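CDP-4-keto-6-deoxy-D-glucose-3-dehydrase (Yersinia pseudotuberculosis, PDB 3BB8) probably removes the C-3 hydroxyl of CDP-4-keto-6-deoxy-D-glucose in lipopolysaccharide sugar biosynthesis, using a pyridoxal 5'-phosphate cofactor on an aspartate aminotransferase fold. Local coordinates at residues Leu320-Ile331 / Val426-Leu435; Ser358-Leu366 / Arg403-Ile411. The protein carries 1 engineered substitution. All coordinates share one frame; numbering follows the deposited sequence.

Contact 1 of 2, residues Leu320-Ile331 / Val426-Leu435; sequences LKDALQSCADFI and VSKFEEFFGL
Phe330 lies against Phe433, the planes only 14° from parallel and the centroids 4.6 Å apart, but slid until the rings hardly overlap. Followed outward, Phe330 CB sits over the face of the Phe433 ring, 3.6 Å from its centroid, as a CH-pi contact; CG then meets CD1 of Phe433, and CD2 comes to 3.4 Å from Phe433 CG. Farther on, CE2 has slid beyond the partner ring to its CB, while the edge of the Phe330 ring faces Leu435 CD2. The opposite face of the Phe433 ring takes Phe432 CD2, so that ring is sandwiched, and Phe330, Phe432 and Phe433 all border a bound benzamidine. In the small C-terminal domain of this aminotransferase fold, the contact joins the end of long helix 293-323 and the turns after it to the end of helix 419-432. At its other end Val426 presents CG2, turned anti to its carbonyl carbon, to Leu324 CD1 at 3.4 Å and to Ala323 CB. Between these clusters Cys327 SG touches Leu435 CD1 at 3.5 Å and Phe429 CB more loosely. On the outer side Ser326 OG donates to the anti lone pair of Glu430 OE1 over 3.2 Å.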
loop_
_atom_site.group_PDB
_atom_site.type_symbol
_atom_site.label_atom_id
_atom_site.label_comp_id
_atom_site.label_asym_id
_atom_site.label_seq_id
_atom_site.Cartn_x
_atom_site.Cartn_y
_atom_site.Cartn_z
ATOM N N LEU A 320 -12.223 -33.466 -8.245
ATOM C CA LEU A 320 -13.229 -33.156 -7.235
ATOM C C LEU A 320 -14.650 -33.086 -7.782
ATOM O O LEU A 320 -15.565 -33.662 -7.196
ATOM C CB LEU A 320 -12.887 -31.835 -6.547
ATOM C CG LEU A 320 -13.754 -31.441 -5.351
ATOM C CD1 LEU A 320 -13.683 -32.531 -4.274
ATOM C CD2 LEU A 320 -13.269 -30.106 -4.801
ATOM N N LYS A 321 -14.838 -32.382 -8.896
ATOM C CA LYS A 321 -16.169 -32.249 -9.479
ATOM C C LYS A 321 -16.725 -33.583 -9.971
ATOM O O LYS A 321 -17.926 -33.840 -9.872
ATOM C CB LYS A 321 -16.163 -31.259 -10.647
ATOM C CG LYS A 321 -17.554 -31.030 -11.221
ATOM C CD LYS A 321 -17.540 -30.221 -12.498
ATOM C CE LYS A 321 -18.939 -30.092 -13.067
ATOM N NZ LYS A 321 -18.949 -29.406 -14.377
ATOM N N ASP A 322 -15.854 -34.419 -10.523
ATOM C CA ASP A 322 -16.272 -35.724 -11.018
ATOM C C ASP A 322 -16.775 -36.535 -9.832
ATOM O O ASP A 322 -17.874 -37.080 -9.855
ATOM C CB ASP A 322 -15.095 -36.447 -11.673
ATOM C CG ASP A 322 -15.462 -37.840 -12.143
ATOM O OD1 ASP A 322 -16.272 -37.953 -13.092
ATOM O OD2 ASP A 322 -14.950 -38.818 -11.553
ATOM N N ALA A 323 -15.952 -36.596 -8.794
ATOM C CA ALA A 323 -16.290 -37.319 -7.586
ATOM C C ALA A 323 -17.570 -36.798 -6.917
ATOM O O ALA A 323 -18.395 -37.583 -6.444
ATOM C CB ALA A 323 -15.135 -37.240 -6.616
ATOM N N LEU A 324 -17.729 -35.480 -6.880
ATOM C CA LEU A 324 -18.889 -34.841 -6.254
ATOM C C LEU A 324 -20.164 -34.906 -7.092
ATOM O O LEU A 324 -21.212 -34.407 -6.685
ATOM C CB LEU A 324 -18.562 -33.377 -5.948
ATOM C CG LEU A 324 -18.507 -32.915 -4.492
ATOM C CD1 LEU A 324 -17.903 -33.977 -3.611
ATOM C CD2 LEU A 324 -17.702 -31.618 -4.423
ATOM N N GLN A 325 -20.084 -35.516 -8.265
ATOM C CA GLN A 325 -21.263 -35.599 -9.108
ATOM C C GLN A 325 -22.327 -36.472 -8.433
ATOM O O GLN A 325 -23.492 -36.467 -8.823
ATOM C CB GLN A 325 -20.896 -36.191 -10.462
ATOM C CG GLN A 325 -21.853 -35.783 -11.561
ATOM C CD GLN A 325 -21.481 -34.452 -12.171
ATOM O OE1 GLN A 325 -22.262 -33.853 -12.905
ATOM N NE2 GLN A 325 -20.270 -33.989 -11.885
ATOM N N SER A 326 -21.914 -37.216 -7.414
ATOM C CA SER A 326 -22.812 -38.101 -6.690
ATOM C C SER A 326 -23.808 -37.350 -5.816
ATOM O O SER A 326 -24.785 -37.930 -5.338
ATOM C CB SER A 326 -22.002 -39.051 -5.819
ATOM O OG SER A 326 -21.243 -38.329 -4.871
ATOM N N CYS A 327 -23.561 -36.060 -5.604
ATOM C CA CYS A 327 -24.442 -35.248 -4.783
ATOM C C CYS A 327 -25.253 -34.264 -5.618
ATOM O O CYS A 327 -25.968 -33.432 -5.078
ATOM C CB CYS A 327 -23.622 -34.483 -3.754
ATOM S SG CYS A 327 -22.543 -35.525 -2.772
ATOM N N ALA A 328 -25.158 -34.377 -6.937
ATOM C CA ALA A 328 -25.865 -33.472 -7.833
ATOM C C ALA A 328 -27.317 -33.160 -7.462
ATOM O O ALA A 328 -27.858 -32.140 -7.899
ATOM C CB ALA A 328 -25.795 -34.001 -9.251
ATOM N N ASP A 329 -27.955 -34.018 -6.666
ATOM C CA ASP A 329 -29.351 -33.782 -6.267
ATOM C C ASP A 329 -29.509 -32.731 -5.169
ATOM O O ASP A 329 -30.572 -32.123 -5.030
ATOM C CB ASP A 329 -30.016 -35.073 -5.773
ATOM C CG ASP A 329 -30.373 -36.025 -6.899
ATOM O OD1 ASP A 329 -30.758 -35.560 -7.996
ATOM O OD2 ASP A 329 -30.286 -37.248 -6.671
ATOM N N PHE A 330 -28.454 -32.530 -4.390
ATOM C CA PHE A 330 -28.485 -31.576 -3.289
ATOM C C PHE A 330 -27.681 -30.303 -3.534
ATOM O O PHE A 330 -28.013 -29.241 -3.000
ATOM C CB PHE A 330 -27.986 -32.262 -2.021
ATOM C CG PHE A 330 -28.737 -33.511 -1.693
ATOM C CD1 PHE A 330 -30.094 -33.454 -1.371
ATOM C CD2 PHE A 330 -28.110 -34.753 -1.752
ATOM C CE1 PHE A 330 -30.821 -34.614 -1.115
ATOM C CE2 PHE A 330 -28.827 -35.925 -1.498
ATOM C CZ PHE A 330 -30.189 -35.852 -1.179
ATOM N N ILE A 331 -26.629 -30.409 -4.340
ATOM C CA ILE A 331 -25.788 -29.261 -4.623
ATOM C C ILE A 331 -25.511 -29.082 -6.107
ATOM O O ILE A 331 -25.409 -30.054 -6.856
ATOM C CB ILE A 331 -24.452 -29.356 -3.839
ATOM C CG1 ILE A 331 -23.739 -30.678 -4.118
ATOM C CG2 ILE A 331 -24.724 -29.294 -2.351
ATOM C CD1 ILE A 331 -22.900 -30.685 -5.342
ATOM N N VAL A 426 -14.770 -35.484 -0.343
ATOM C CA VAL A 426 -15.890 -36.121 -1.023
ATOM C C VAL A 426 -16.649 -37.094 -0.115
ATOM O O VAL A 426 -17.876 -37.155 -0.159
ATOM C CB VAL A 426 -15.414 -36.880 -2.293
ATOM C CG1 VAL A 426 -16.502 -37.816 -2.792
ATOM C CG2 VAL A 426 -15.075 -35.889 -3.388
ATOM N N SER A 427 -15.929 -37.848 0.708
ATOM C CA SER A 427 -16.584 -38.804 1.591
ATOM C C SER A 427 -17.422 -38.058 2.623
ATOM O O SER A 427 -18.458 -38.556 3.078
ATOM C CB SER A 427 -15.548 -39.700 2.289
ATOM O OG SER A 427 -14.897 -39.031 3.356
ATOM N N LYS A 428 -16.978 -36.859 2.989
ATOM C CA LYS A 428 -17.712 -36.065 3.960
ATOM C C LYS A 428 -18.996 -35.507 3.357
ATOM O O LYS A 428 -20.012 -35.401 4.042
ATOM C CB LYS A 428 -16.830 -34.946 4.509
ATOM C CG LYS A 428 -15.840 -35.439 5.551
ATOM C CD LYS A 428 -16.587 -36.095 6.692
ATOM C CE LYS A 428 -15.661 -36.636 7.761
ATOM N NZ LYS A 428 -16.445 -37.282 8.864
ATOM N N PHE A 429 -18.963 -35.158 2.076
ATOM C CA PHE A 429 -20.164 -34.651 1.432
ATOM C C PHE A 429 -21.164 -35.804 1.338
ATOM O O PHE A 429 -22.356 -35.639 1.610
ATOM C CB PHE A 429 -19.853 -34.119 0.032
ATOM C CG PHE A 429 -19.611 -32.636 -0.018
ATOM C CD1 PHE A 429 -18.399 -32.096 0.402
ATOM C CD2 PHE A 429 -20.600 -31.775 -0.494
ATOM C CE1 PHE A 429 -18.170 -30.718 0.346
ATOM C CE2 PHE A 429 -20.381 -30.395 -0.551
ATOM C CZ PHE A 429 -19.163 -29.868 -0.131
ATOM N N GLU A 430 -20.665 -36.977 0.955
ATOM C CA GLU A 430 -21.505 -38.161 0.837
ATOM C C GLU A 430 -22.073 -38.547 2.197
ATOM O O GLU A 430 -23.247 -38.863 2.308
ATOM C CB GLU A 430 -20.704 -39.312 0.228
ATOM C CG GLU A 430 -20.514 -39.148 -1.270
ATOM C CD GLU A 430 -19.482 -40.094 -1.849
ATOM O OE1 GLU A 430 -19.313 -40.102 -3.090
ATOM O OE2 GLU A 430 -18.835 -40.820 -1.071
ATOM N N GLU A 431 -21.243 -38.493 3.231
ATOM C CA GLU A 431 -21.688 -38.817 4.574
ATOM C C GLU A 431 -22.758 -37.842 5.051
ATOM O O GLU A 431 -23.652 -38.218 5.800
ATOM C CB GLU A 431 -20.527 -38.753 5.557
ATOM C CG GLU A 431 -20.949 -39.067 6.984
ATOM C CD GLU A 431 -19.848 -38.837 8.001
ATOM O OE1 GLU A 431 -18.683 -39.172 7.704
ATOM O OE2 GLU A 431 -20.156 -38.336 9.107
ATOM N N PHE A 432 -22.662 -36.589 4.622
ATOM C CA PHE A 432 -23.604 -35.555 5.037
ATOM C C PHE A 432 -25.003 -35.758 4.469
ATOM O O PHE A 432 -25.995 -35.632 5.184
ATOM C CB PHE A 432 -23.082 -34.172 4.610
ATOM C CG PHE A 432 -23.980 -33.028 5.006
ATOM C CD1 PHE A 432 -23.938 -32.503 6.291
ATOM C CD2 PHE A 432 -24.877 -32.483 4.091
ATOM C CE1 PHE A 432 -24.775 -31.450 6.664
ATOM C CE2 PHE A 432 -25.717 -31.434 4.453
ATOM C CZ PHE A 432 -25.664 -30.916 5.744
ATOM N N PHE A 433 -25.076 -36.054 3.176
ATOM C CA PHE A 433 -26.355 -36.242 2.513
ATOM C C PHE A 433 -26.828 -37.692 2.581
ATOM O O PHE A 433 -27.775 -38.078 1.893
ATOM C CB PHE A 433 -26.258 -35.774 1.051
ATOM C CG PHE A 433 -26.054 -34.283 0.900
ATOM C CD1 PHE A 433 -27.011 -33.383 1.366
ATOM C CD2 PHE A 433 -24.898 -33.777 0.313
ATOM C CE1 PHE A 433 -26.820 -32.003 1.253
ATOM C CE2 PHE A 433 -24.693 -32.399 0.195
ATOM C CZ PHE A 433 -25.655 -31.510 0.666
ATOM N N GLY A 434 -26.165 -38.486 3.419
ATOM C CA GLY A 434 -26.523 -39.886 3.571
ATOM C C GLY A 434 -26.387 -40.725 2.310
ATOM O O GLY A 434 -27.103 -41.712 2.134
ATOM N N LEU A 435 -25.466 -40.342 1.434
ATOM C CA LEU A 435 -25.245 -41.072 0.193
ATOM C C LEU A 435 -24.353 -42.299 0.369
ATOM O O LEU A 435 -24.197 -43.095 -0.552
ATOM C CB LEU A 435 -24.655 -40.136 -0.862
ATOM C CG LEU A 435 -25.643 -39.078 -1.368
ATOM C CD1 LEU A 435 -24.913 -38.038 -2.215
ATOM C CD2 LEU A 435 -26.749 -39.758 -2.172
#

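Contact 2 of 2, residues Ser358-Leu366 / Arg403-Ile411; sequences SRIDLVKFL and RIMNQTFWI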
loop_
_atom_site.group_PDB
_atom_site.type_symbol
_atom_site.label_atom_id
_atom_site.label_comp_id
_atom_site.label_asym_id
_atom_site.label_seq_id
_atom_site.Cartn_x
_atom_site.Cartn_y
_atom_site.Cartn_z
ATOM N N SER A 358 -29.537 -26.118 5.928
ATOM C CA SER A 358 -28.968 -24.793 5.697
ATOM C C SER A 358 -27.473 -24.813 5.434
ATOM O O SER A 358 -26.768 -25.706 5.899
ATOM C CB SER A 358 -29.235 -23.884 6.900
ATOM O OG SER A 358 -30.468 -23.206 6.750
ATOM N N ARG A 359 -27.001 -23.817 4.687
ATOM C CA ARG A 359 -25.580 -23.690 4.391
ATOM C C ARG A 359 -24.873 -23.716 5.741
ATOM O O ARG A 359 -23.810 -24.317 5.886
ATOM C CB ARG A 359 -25.309 -22.365 3.665
ATOM C CG ARG A 359 -23.871 -22.170 3.188
ATOM C CD ARG A 359 -23.731 -20.886 2.358
ATOM N NE ARG A 359 -24.114 -19.701 3.127
ATOM C CZ ARG A 359 -24.169 -18.468 2.638
ATOM N NH1 ARG A 359 -23.861 -18.234 1.372
ATOM N NH2 ARG A 359 -24.550 -17.465 3.417
ATOM N N ILE A 360 -25.489 -23.075 6.732
ATOM C CA ILE A 360 -24.948 -23.032 8.091
ATOM C C ILE A 360 -24.672 -24.451 8.591
ATOM O O ILE A 360 -23.627 -24.711 9.201
ATOM C CB ILE A 360 -25.943 -22.372 9.095
ATOM C CG1 ILE A 360 -26.170 -20.899 8.748
ATOM C CG2 ILE A 360 -25.402 -22.486 10.513
ATOM C CD1 ILE A 360 -24.937 -20.028 8.926
ATOM N N ASP A 361 -25.620 -25.361 8.346
ATOM C CA ASP A 361 -25.466 -26.750 8.784
ATOM C C ASP A 361 -24.288 -27.397 8.071
ATOM O O ASP A 361 -23.411 -27.988 8.705
ATOM C CB ASP A 361 -26.730 -27.574 8.494
ATOM C CG ASP A 361 -27.967 -27.011 9.168
ATOM O OD1 ASP A 361 -27.868 -26.608 10.349
ATOM O OD2 ASP A 361 -29.042 -26.982 8.519
ATOM N N LEU A 362 -24.277 -27.276 6.748
ATOM C CA LEU A 362 -23.216 -27.846 5.934
ATOM C C LEU A 362 -21.844 -27.296 6.344
ATOM O O LEU A 362 -20.921 -28.066 6.626
ATOM C CB LEU A 362 -23.501 -27.576 4.451
ATOM C CG LEU A 362 -22.627 -28.283 3.405
ATOM C CD1 LEU A 362 -22.562 -29.767 3.701
ATOM C CD2 LEU A 362 -23.203 -28.050 2.007
ATOM N N VAL A 363 -21.708 -25.972 6.395
ATOM C CA VAL A 363 -20.429 -25.375 6.784
ATOM C C VAL A 363 -20.009 -25.887 8.163
ATOM O O VAL A 363 -18.885 -26.352 8.360
ATOM C CB VAL A 363 -20.512 -23.828 6.831
ATOM C CG1 VAL A 363 -19.255 -23.262 7.466
ATOM C CG2 VAL A 363 -20.685 -23.274 5.428
ATOM N N LYS A 364 -20.928 -25.808 9.117
ATOM C CA LYS A 364 -20.643 -26.258 10.469
ATOM C C LYS A 364 -20.216 -27.721 10.472
ATOM O O LYS A 364 -19.330 -28.108 11.231
ATOM C CB LYS A 364 -21.876 -26.071 11.349
ATOM C CG LYS A 364 -21.639 -26.385 12.816
ATOM C CD LYS A 364 -22.891 -26.095 13.632
ATOM C CE LYS A 364 -23.282 -24.616 13.554
ATOM N NZ LYS A 364 -22.239 -23.726 14.148
ATOM N N PHE A 365 -20.843 -28.527 9.619
ATOM C CA PHE A 365 -20.518 -29.949 9.533
ATOM C C PHE A 365 -19.113 -30.140 8.968
ATOM O O PHE A 365 -18.288 -30.852 9.546
ATOM C CB PHE A 365 -21.535 -30.677 8.643
ATOM C CG PHE A 365 -21.235 -32.137 8.447
ATOM C CD1 PHE A 365 -21.522 -33.063 9.446
ATOM C CD2 PHE A 365 -20.653 -32.586 7.265
ATOM C CE1 PHE A 365 -21.236 -34.420 9.271
ATOM C CE2 PHE A 365 -20.361 -33.941 7.079
ATOM C CZ PHE A 365 -20.654 -34.859 8.085
ATOM N N LEU A 366 -18.849 -29.499 7.834
ATOM C CA LEU A 366 -17.544 -29.584 7.187
ATOM C C LEU A 366 -16.456 -29.028 8.094
ATOM O O LEU A 366 -15.348 -29.562 8.156
ATOM C CB LEU A 366 -17.573 -28.820 5.865
ATOM C CG LEU A 366 -18.512 -29.445 4.835
ATOM C CD1 LEU A 366 -18.621 -28.566 3.604
ATOM C CD2 LEU A 366 -17.982 -30.812 4.467
ATOM N N ARG A 403 -29.026 -15.186 -4.106
ATOM C CA ARG A 403 -28.965 -16.628 -3.929
ATOM C C ARG A 403 -27.545 -17.016 -3.525
ATOM O O ARG A 403 -27.344 -17.902 -2.689
ATOM C CB ARG A 403 -29.358 -17.348 -5.224
ATOM C CG ARG A 403 -29.809 -18.775 -4.989
ATOM C CD ARG A 403 -29.953 -19.548 -6.279
ATOM N NE ARG A 403 -30.227 -20.957 -6.016
ATOM C CZ ARG A 403 -29.915 -21.945 -6.847
ATOM N NH1 ARG A 403 -29.312 -21.681 -8.004
ATOM N NH2 ARG A 403 -30.205 -23.197 -6.521
ATOM N N ILE A 404 -26.560 -16.336 -4.107
ATOM C CA ILE A 404 -25.168 -16.631 -3.798
ATOM C C ILE A 404 -24.869 -16.230 -2.371
ATOM O O ILE A 404 -24.195 -16.950 -1.637
ATOM C CB ILE A 404 -24.204 -15.883 -4.759
ATOM C CG1 ILE A 404 -24.357 -16.443 -6.180
ATOM C CG2 ILE A 404 -22.768 -16.035 -4.284
ATOM C CD1 ILE A 404 -23.474 -15.774 -7.208
ATOM N N MET A 405 -25.389 -15.075 -1.975
ATOM C CA MET A 405 -25.177 -14.574 -0.625
ATOM C C MET A 405 -25.725 -15.558 0.396
ATOM O O MET A 405 -25.127 -15.762 1.451
ATOM C CB MET A 405 -25.864 -13.218 -0.448
ATOM C CG MET A 405 -25.765 -12.654 0.966
ATOM S SD MET A 405 -26.827 -11.218 1.200
ATOM C CE MET A 405 -28.430 -11.973 0.932
ATOM N N ASN A 406 -26.857 -16.176 0.071
ATOM C CA ASN A 406 -27.496 -17.124 0.982
ATOM C C ASN A 406 -27.136 -18.590 0.836
ATOM O O ASN A 406 -27.018 -19.297 1.834
ATOM C CB ASN A 406 -29.020 -17.044 0.857
ATOM C CG ASN A 406 -29.577 -15.737 1.342
ATOM O OD1 ASN A 406 -29.414 -15.380 2.509
ATOM N ND2 ASN A 406 -30.244 -15.007 0.446
ATOM N N GLN A 407 -26.959 -19.047 -0.397
ATOM C CA GLN A 407 -26.720 -20.470 -0.634
ATOM C C GLN A 407 -25.376 -20.935 -1.183
ATOM O O GLN A 407 -25.134 -22.142 -1.270
ATOM C CB GLN A 407 -27.822 -20.985 -1.558
ATOM C CG GLN A 407 -29.233 -20.678 -1.069
ATOM C CD GLN A 407 -29.609 -21.512 0.131
ATOM O OE1 GLN A 407 -29.604 -22.743 0.066
ATOM N NE2 GLN A 407 -29.936 -20.858 1.234
ATOM N N THR A 408 -24.496 -20.007 -1.546
ATOM C CA THR A 408 -23.213 -20.403 -2.121
ATOM C C THR A 408 -22.032 -20.381 -1.165
ATOM O O THR A 408 -22.037 -19.692 -0.154
ATOM C CB THR A 408 -22.885 -19.518 -3.343
ATOM O OG1 THR A 408 -23.994 -19.546 -4.247
ATOM C CG2 THR A 408 -21.640 -20.014 -4.069
ATOM N N PHE A 409 -21.017 -21.166 -1.497
ATOM C CA PHE A 409 -19.799 -21.235 -0.712
ATOM C C PHE A 409 -18.781 -21.980 -1.577
ATOM O O PHE A 409 -19.153 -22.586 -2.578
ATOM C CB PHE A 409 -20.059 -21.971 0.609
ATOM C CG PHE A 409 -20.241 -23.460 0.465
ATOM C CD1 PHE A 409 -19.158 -24.327 0.620
ATOM C CD2 PHE A 409 -21.489 -23.994 0.174
ATOM C CE1 PHE A 409 -19.322 -25.709 0.488
ATOM C CE2 PHE A 409 -21.663 -25.373 0.039
ATOM C CZ PHE A 409 -20.575 -26.229 0.195
ATOM N N TRP A 410 -17.503 -21.923 -1.217
ATOM C CA TRP A 410 -16.500 -22.625 -2.003
ATOM C C TRP A 410 -15.501 -23.349 -1.130
ATOM O O TRP A 410 -15.318 -23.002 0.034
ATOM C CB TRP A 410 -15.764 -21.673 -2.964
ATOM C CG TRP A 410 -15.113 -20.462 -2.334
ATOM C CD1 TRP A 410 -15.720 -19.290 -1.990
ATOM C CD2 TRP A 410 -13.722 -20.297 -2.025
ATOM N NE1 TRP A 410 -14.794 -18.399 -1.493
ATOM C CE2 TRP A 410 -13.561 -18.992 -1.502
ATOM C CE3 TRP A 410 -12.595 -21.123 -2.140
ATOM C CZ2 TRP A 410 -12.322 -18.494 -1.095
ATOM C CZ3 TRP A 410 -11.358 -20.627 -1.734
ATOM C CH2 TRP A 410 -11.233 -19.323 -1.218
ATOM N N ILE A 411 -14.852 -24.361 -1.697
ATOM C CA ILE A 411 -13.811 -25.095 -0.988
ATOM C C ILE A 411 -12.555 -25.232 -1.844
ATOM O O ILE A 411 -12.449 -24.626 -2.909
ATOM C CB ILE A 411 -14.291 -26.497 -0.571
ATOM C CG1 ILE A 411 -14.667 -27.321 -1.804
ATOM C CG2 ILE A 411 -15.469 -26.393 0.386
ATOM C CD1 ILE A 411 -15.594 -28.479 -1.506
#
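Helix 359-366 runs nearly along strand 408-411, their axes 17° apart in direction and 10.1 Å at closest approach, and its first turn faces the end of helix 403-407, where the CA atoms of Arg359 and Gln407 are 6.1 Å apart. Arg359 is extended through CG and CD, then bends at chi3 (59°), which brings the guanidinium against the carbonyls where that helix gives way to the strand. Arg359 NH1 and NH2 both donate to Met405 O, at 2.8 and 2.7 Å respectively, while NH1 also reaches Thr408 O at 2.8 Å; all three bonds are bent. NH1 stands well above the plane of the Met405 carbonyl, NH2 tilts only slightly from it, and Thr408 O is met in its carbonyl plane, on a lone pair. Asn406 O lies over one guanidinium face, too poorly angled to bond. Three bonds to two acceptors thus fix the group's rotation, and its positive charge probably complements the negative, C-terminal end of the helix dipole. Behind it, Leu362 CD2 meets Phe409 CE2 at 3.7 Å, the side chains crossing at about a right angle, and Leu366 CD1 touches the same ring more loosely. Phe429 also touches Phe409, and Tyr276 of the second subunit packs on Arg359. Leucines packing a helix on strand 408-411 of an antiparallel sheet, beside an arginine-bound helix-strand junction, form this alpha/beta layer of the small C-terminal domain.

Going from the N terminus, the chain leaves long helix 293-323 through 320-331, the first half of contact 1, and enters strand 331-332 and then strand 347-351. Helix 359-368 follows and supplies the first half of contact 2; helix 399-407 and strand 408-411 return to it and close a loop of 36 residues. Helix 419-432 then comes back to 320-331, closing the wider loop of 94 residues, so contact 2 is enclosed by contact 1 and the two do not cross. Their centres are 14 Å apart, and they touch directly: Phe365 packs on Phe432, and Leu362 CD1 lies 3.6 Å from Phe432 CD2. Together they tie four helices to the three-stranded antiparallel sheet.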